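Local coordinates for protein myroilysin (Myroides profundi, PDB 5CZW) that probably cleaves proteins as a zinc-dependent endopeptidase of the astacin (M12A) family of metzincins, here with its inhibitory propeptide still in place, at residues A[142-146]-A[231-236]; A[198-204]-A[220-225]. The protein carries 1 engineered substitution. All blocks are in the same frame, centred on the assembly; numbering follows the deposited sequence.

From the N terminus, the chain runs past C23, a zinc ligand, and through the mixed sheet to helix 128-143, which carries the zinc ligands H137 and H141. Contact 1 begins where this helix ends, at 142-146, and its long loop is closed by 231-236, helix 231-235 and the residue after it. Contact 2 is nested inside that loop: 198-204 is met by 220-225 after a short excursion, both in the irregular chain between helices 178-184 and 231-235. The centres lie about 14 Å apart, yet the contacts touch, M145 CE reaching M203 CG at 3.8 Å. Together they tie the end of the zinc-binding helix to the turn around M203 and to helix 231-235.

Contact 1 of 2, residues A[142-146]-A[231-236]; sequences ALGMI and FIATVY
The hydroxyl of Y236 takes part in two hydrogen bonds: OH donates to L143 O at 2.6 Å and accepts from the backbone N of W43. The donor stands 21° from the plane of the L143 carbonyl, at a C=O...donor angle of 141°, while L143 O lies at the edge of the tyrosine ring, near its plane. CB of L143 packs 4.0 Å from CE2 of Y236, and CG1 of V235 covers a face, 3.5 Å above the ring plane, so the phenol is held from edge and face alike. A phenylalanine in place of Y236 would probably leave both L143 O and W43 N without this partner and break the hydrogen-bonded link between them. The second half of the contact is apolar. M145 bends at its last torsion (chi3 80°), which turns CE against the F231 ring, 3.7 Å from CD2, while SD meets I232 CD1 at 4.2 Å. This is an oblique Met-aromatic contact, with M145 SD 5.2 Å from the centroid of the F231 ring. The same I232 CD1 lies 4.4 Å from L143 CD1. Between L143 and M145, G144 with its positive phi ends helix 128-143 in a Schellman motif, the glycine turn of the HExxHxxGxxH zinc-binding sequence. M145 O also accepts from ND1 of the zinc ligand H141, a second-shell bond that probably helps to set the rotation of that imidazole. Helix 231-235 thus lies beside the end of helix 128-143, with Y194 packed edge-to-face on F231 and the loop residue I77 against L143.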
loop_
_atom_site.group_PDB
_atom_site.type_symbol
_atom_site.label_atom_id
_atom_site.label_comp_id
_atom_site.label_asym_id
_atom_site.label_seq_id
_atom_site.Cartn_x
_atom_site.Cartn_y
_atom_site.Cartn_z
ATOM N N ALA A 142 -2.914 0.385 6.241
ATOM C CA ALA A 142 -2.376 0.308 7.630
ATOM C C ALA A 142 -3.467 0.373 8.743
ATOM O O ALA A 142 -3.293 -0.171 9.859
ATOM C CB ALA A 142 -1.270 1.324 7.891
ATOM N N LEU A 143 -4.613 0.994 8.392
ATOM C CA LEU A 143 -5.795 1.027 9.244
ATOM C C LEU A 143 -6.759 -0.111 9.108
ATOM O O LEU A 143 -7.690 -0.235 9.890
ATOM C CB LEU A 143 -6.511 2.345 9.062
ATOM C CG LEU A 143 -5.764 3.614 9.378
ATOM C CD1 LEU A 143 -6.468 4.868 8.865
ATOM C CD2 LEU A 143 -5.609 3.689 10.912
ATOM N N GLY A 144 -6.514 -0.920 8.103
ATOM C CA GLY A 144 -7.237 -2.124 7.842
ATOM C C GLY A 144 -8.102 -2.178 6.617
ATOM O O GLY A 144 -8.818 -3.190 6.385
ATOM N N MET A 145 -8.030 -1.168 5.793
ATOM C CA MET A 145 -8.827 -1.193 4.593
ATOM C C MET A 145 -8.234 -2.059 3.504
ATOM O O MET A 145 -7.069 -2.117 3.391
ATOM C CB MET A 145 -8.995 0.220 4.093
ATOM C CG MET A 145 -9.978 0.957 5.025
ATOM S SD MET A 145 -10.516 2.524 4.450
ATOM C CE MET A 145 -11.772 2.064 3.279
ATOM N N ILE A 146 -9.101 -2.714 2.737
ATOM C CA ILE A 146 -8.702 -3.492 1.593
ATOM C C ILE A 146 -8.919 -2.683 0.299
ATOM O O ILE A 146 -9.512 -1.606 0.322
ATOM C CB ILE A 146 -9.437 -4.850 1.623
ATOM C CG1 ILE A 146 -10.927 -4.620 1.376
ATOM C CG2 ILE A 146 -9.042 -5.613 2.884
ATOM C CD1 ILE A 146 -11.733 -5.912 1.177
ATOM N N PHE A 231 -16.778 5.926 6.178
ATOM C CA PHE A 231 -16.516 4.563 6.571
ATOM C C PHE A 231 -15.522 4.516 7.714
ATOM O O PHE A 231 -15.710 3.786 8.694
ATOM C CB PHE A 231 -15.900 3.797 5.414
ATOM C CG PHE A 231 -15.606 2.378 5.722
ATOM C CD1 PHE A 231 -16.611 1.456 5.768
ATOM C CD2 PHE A 231 -14.295 1.953 5.940
ATOM C CE1 PHE A 231 -16.332 0.095 5.975
ATOM C CE2 PHE A 231 -14.021 0.593 6.172
ATOM C CZ PHE A 231 -15.022 -0.329 6.178
ATOM N N ILE A 232 -14.458 5.294 7.594
ATOM C CA ILE A 232 -13.352 5.179 8.555
ATOM C C ILE A 232 -13.796 5.770 9.931
ATOM O O ILE A 232 -13.355 5.321 10.980
ATOM C CB ILE A 232 -12.046 5.827 8.065
ATOM C CG1 ILE A 232 -10.842 5.239 8.802
ATOM C CG2 ILE A 232 -12.071 7.314 8.201
ATOM C CD1 ILE A 232 -10.654 3.750 8.463
ATOM N N ALA A 233 -14.730 6.753 9.901
ATOM C CA ALA A 233 -15.260 7.261 11.139
ATOM C C ALA A 233 -16.193 6.249 11.810
ATOM O O ALA A 233 -16.375 6.236 13.051
ATOM C CB ALA A 233 -15.989 8.567 10.880
ATOM N N THR A 234 -16.766 5.373 11.026
ATOM C CA THR A 234 -17.569 4.299 11.574
ATOM C C THR A 234 -16.717 3.235 12.147
ATOM O O THR A 234 -17.008 2.684 13.180
ATOM C CB THR A 234 -18.549 3.757 10.510
ATOM O OG1 THR A 234 -19.355 4.868 10.057
ATOM C CG2 THR A 234 -19.382 2.700 11.034
ATOM N N VAL A 235 -15.589 2.923 11.501
ATOM C CA VAL A 235 -14.700 1.968 12.099
ATOM C C VAL A 235 -14.041 2.464 13.380
ATOM O O VAL A 235 -14.007 1.764 14.359
ATOM C CB VAL A 235 -13.541 1.625 11.135
ATOM C CG1 VAL A 235 -12.615 0.584 11.705
ATOM C CG2 VAL A 235 -14.056 1.053 9.804
ATOM N N TYR A 236 -13.646 3.734 13.362
ATOM C CA TYR A 236 -12.916 4.363 14.455
ATOM C C TYR A 236 -13.644 5.619 14.905
ATOM O O TYR A 236 -13.199 6.774 14.635
ATOM C CB TYR A 236 -11.545 4.670 13.987
ATOM C CG TYR A 236 -10.726 3.441 13.548
ATOM C CD1 TYR A 236 -10.315 2.484 14.460
ATOM C CD2 TYR A 236 -10.286 3.298 12.212
ATOM C CE1 TYR A 236 -9.562 1.386 14.087
ATOM C CE2 TYR A 236 -9.444 2.213 11.840
ATOM C CZ TYR A 236 -9.150 1.250 12.735
ATOM O OH TYR A 236 -8.284 0.147 12.439
#

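Contact 2 of 2, residues A[198-204]-A[220-225]; sequences DTQSIMH and NNSVLS
The Met-turn of the metzincins, the tight S201-H204 turn that carries M203 beneath the zinc site, is braced here by the chain 220-225. N221 ND2 donates to S201 O at 2.8 Å from above the carbonyl plane, and more weakly to T199 O. S201 O also accepts from H204 N, and the two donors arrive from opposite faces of the carbonyl. S201 OG, bonded to D228, takes M203 N in an ST turn at 3.0 Å, which ties the methionine to the bend. At the far end of the contact, S225 OG donates to D198 OD2 at 2.5 Å on the carboxylate's syn lone pair and receives D228 N in return. Within the turn, I202 O accepts from ND1 of the zinc ligand H137, so the turn probably helps to position a first-shell histidine. With CG1 anti to the backbone N (chi1 -169°) and the chain turned at chi2 (79°), I202 CD1 reaches the backbone of 221-223. CG2 of I202 meets CD2 of L224 at 4.0 Å, and CD1 rests 3.5 Å from N221 O, a carbonyl oxygen buried by this contact.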
loop_
_atom_site.group_PDB
_atom_site.type_symbol
_atom_site.label_atom_id
_atom_site.label_comp_id
_atom_site.label_asym_id
_atom_site.label_seq_id
_atom_site.Cartn_x
_atom_site.Cartn_y
_atom_site.Cartn_z
ATOM N N ASP A 198 -17.901 3.082 -4.716
ATOM C CA ASP A 198 -17.479 4.446 -4.573
ATOM C C ASP A 198 -16.338 4.558 -5.533
ATOM O O ASP A 198 -15.181 4.169 -5.223
ATOM C CB ASP A 198 -17.053 4.664 -3.130
ATOM C CG ASP A 198 -16.413 5.997 -2.912
ATOM O OD1 ASP A 198 -16.607 6.913 -3.742
ATOM O OD2 ASP A 198 -15.701 6.099 -1.895
ATOM N N THR A 199 -16.679 5.059 -6.724
ATOM C CA THR A 199 -15.709 5.238 -7.789
ATOM C C THR A 199 -14.564 6.116 -7.352
ATOM O O THR A 199 -13.503 6.060 -7.912
ATOM C CB THR A 199 -16.338 5.826 -9.093
ATOM O OG1 THR A 199 -16.755 7.194 -8.916
ATOM C CG2 THR A 199 -17.472 4.973 -9.553
ATOM N N GLN A 200 -14.790 6.870 -6.293
ATOM C CA GLN A 200 -13.910 7.886 -5.822
ATOM C C GLN A 200 -12.947 7.465 -4.711
ATOM O O GLN A 200 -12.146 8.290 -4.294
ATOM C CB GLN A 200 -14.790 8.987 -5.243
ATOM C CG GLN A 200 -15.549 9.732 -6.338
ATOM C CD GLN A 200 -14.898 11.061 -6.681
ATOM O OE1 GLN A 200 -14.002 11.137 -7.544
ATOM N NE2 GLN A 200 -15.347 12.140 -5.988
ATOM N N SER A 201 -13.113 6.259 -4.188
ATOM C CA SER A 201 -12.363 5.823 -3.037
ATOM C C SER A 201 -10.859 5.879 -3.249
ATOM O O SER A 201 -10.327 5.523 -4.309
ATOM C CB SER A 201 -12.754 4.437 -2.571
ATOM O OG SER A 201 -11.982 4.055 -1.416
ATOM N N ILE A 202 -10.163 6.342 -2.219
ATOM C CA ILE A 202 -8.727 6.370 -2.266
ATOM C C ILE A 202 -8.195 4.910 -2.318
ATOM O O ILE A 202 -7.099 4.703 -2.727
ATOM C CB ILE A 202 -8.203 7.086 -1.013
ATOM C CG1 ILE A 202 -6.767 7.377 -1.142
ATOM C CG2 ILE A 202 -8.433 6.219 0.205
ATOM C CD1 ILE A 202 -6.454 8.553 -1.978
ATOM N N MET A 203 -9.051 3.953 -1.898
ATOM C CA MET A 203 -8.688 2.536 -1.831
ATOM C C MET A 203 -8.799 1.766 -3.153
ATOM O O MET A 203 -8.536 0.568 -3.204
ATOM C CB MET A 203 -9.354 1.805 -0.626
ATOM C CG MET A 203 -8.959 2.315 0.769
ATOM S SD MET A 203 -7.212 2.671 0.977
ATOM C CE MET A 203 -6.489 1.026 0.861
ATOM N N HIS A 204 -9.202 2.447 -4.215
ATOM C CA HIS A 204 -9.345 1.743 -5.497
ATOM C C HIS A 204 -8.019 1.174 -5.900
ATOM O O HIS A 204 -7.037 1.746 -5.648
ATOM C CB HIS A 204 -10.050 2.545 -6.630
ATOM C CG HIS A 204 -11.525 2.310 -6.698
ATOM N ND1 HIS A 204 -12.081 1.220 -7.339
ATOM C CD2 HIS A 204 -12.554 2.968 -6.114
ATOM C CE1 HIS A 204 -13.385 1.255 -7.194
ATOM N NE2 HIS A 204 -13.696 2.290 -6.437
ATOM N N ASN A 220 -6.448 5.513 -9.552
ATOM C CA ASN A 220 -6.748 5.863 -8.225
ATOM C C ASN A 220 -7.131 7.306 -8.117
ATOM O O ASN A 220 -6.582 8.133 -8.740
ATOM C CB ASN A 220 -5.330 5.827 -7.548
ATOM C CG ASN A 220 -5.276 5.057 -6.284
ATOM O OD1 ASN A 220 -5.658 5.517 -5.225
ATOM N ND2 ASN A 220 -4.660 3.902 -6.373
ATOM N N ASN A 221 -8.058 7.577 -7.279
ATOM C CA ASN A 221 -8.433 8.881 -6.930
ATOM C C ASN A 221 -7.259 9.342 -5.991
ATOM O O ASN A 221 -6.526 8.508 -5.523
ATOM C CB ASN A 221 -9.771 8.683 -6.246
ATOM C CG ASN A 221 -10.726 7.789 -7.100
ATOM O OD1 ASN A 221 -11.385 8.326 -7.954
ATOM N ND2 ASN A 221 -10.698 6.433 -6.940
ATOM N N SER A 222 -7.059 10.626 -5.750
ATOM C CA SER A 222 -5.913 11.054 -4.933
ATOM C C SER A 222 -6.152 11.707 -3.578
ATOM O O SER A 222 -5.244 12.086 -2.900
ATOM C CB SER A 222 -4.971 11.862 -5.798
ATOM O OG SER A 222 -5.624 13.038 -6.166
ATOM N N VAL A 223 -7.403 11.772 -3.205
ATOM C CA VAL A 223 -7.880 12.361 -1.936
ATOM C C VAL A 223 -8.958 11.450 -1.325
ATOM O O VAL A 223 -9.521 10.574 -2.048
ATOM C CB VAL A 223 -8.474 13.781 -2.151
ATOM C CG1 VAL A 223 -7.445 14.725 -2.751
ATOM C CG2 VAL A 223 -9.720 13.667 -3.033
ATOM N N LEU A 224 -9.237 11.629 -0.033
ATOM C CA LEU A 224 -10.252 10.879 0.655
ATOM C C LEU A 224 -11.648 11.198 0.040
ATOM O O LEU A 224 -11.937 12.383 -0.201
ATOM C CB LEU A 224 -10.212 11.234 2.150
ATOM C CG LEU A 224 -9.013 10.639 2.858
ATOM C CD1 LEU A 224 -8.771 11.162 4.259
ATOM C CD2 LEU A 224 -9.151 9.106 2.892
ATOM N N SER A 225 -12.451 10.170 -0.273
ATOM C CA SER A 225 -13.833 10.394 -0.670
ATOM C C SER A 225 -14.720 10.621 0.512
ATOM O O SER A 225 -14.426 10.299 1.659
ATOM C CB SER A 225 -14.392 9.262 -1.511
ATOM O OG SER A 225 -14.543 8.064 -0.774
#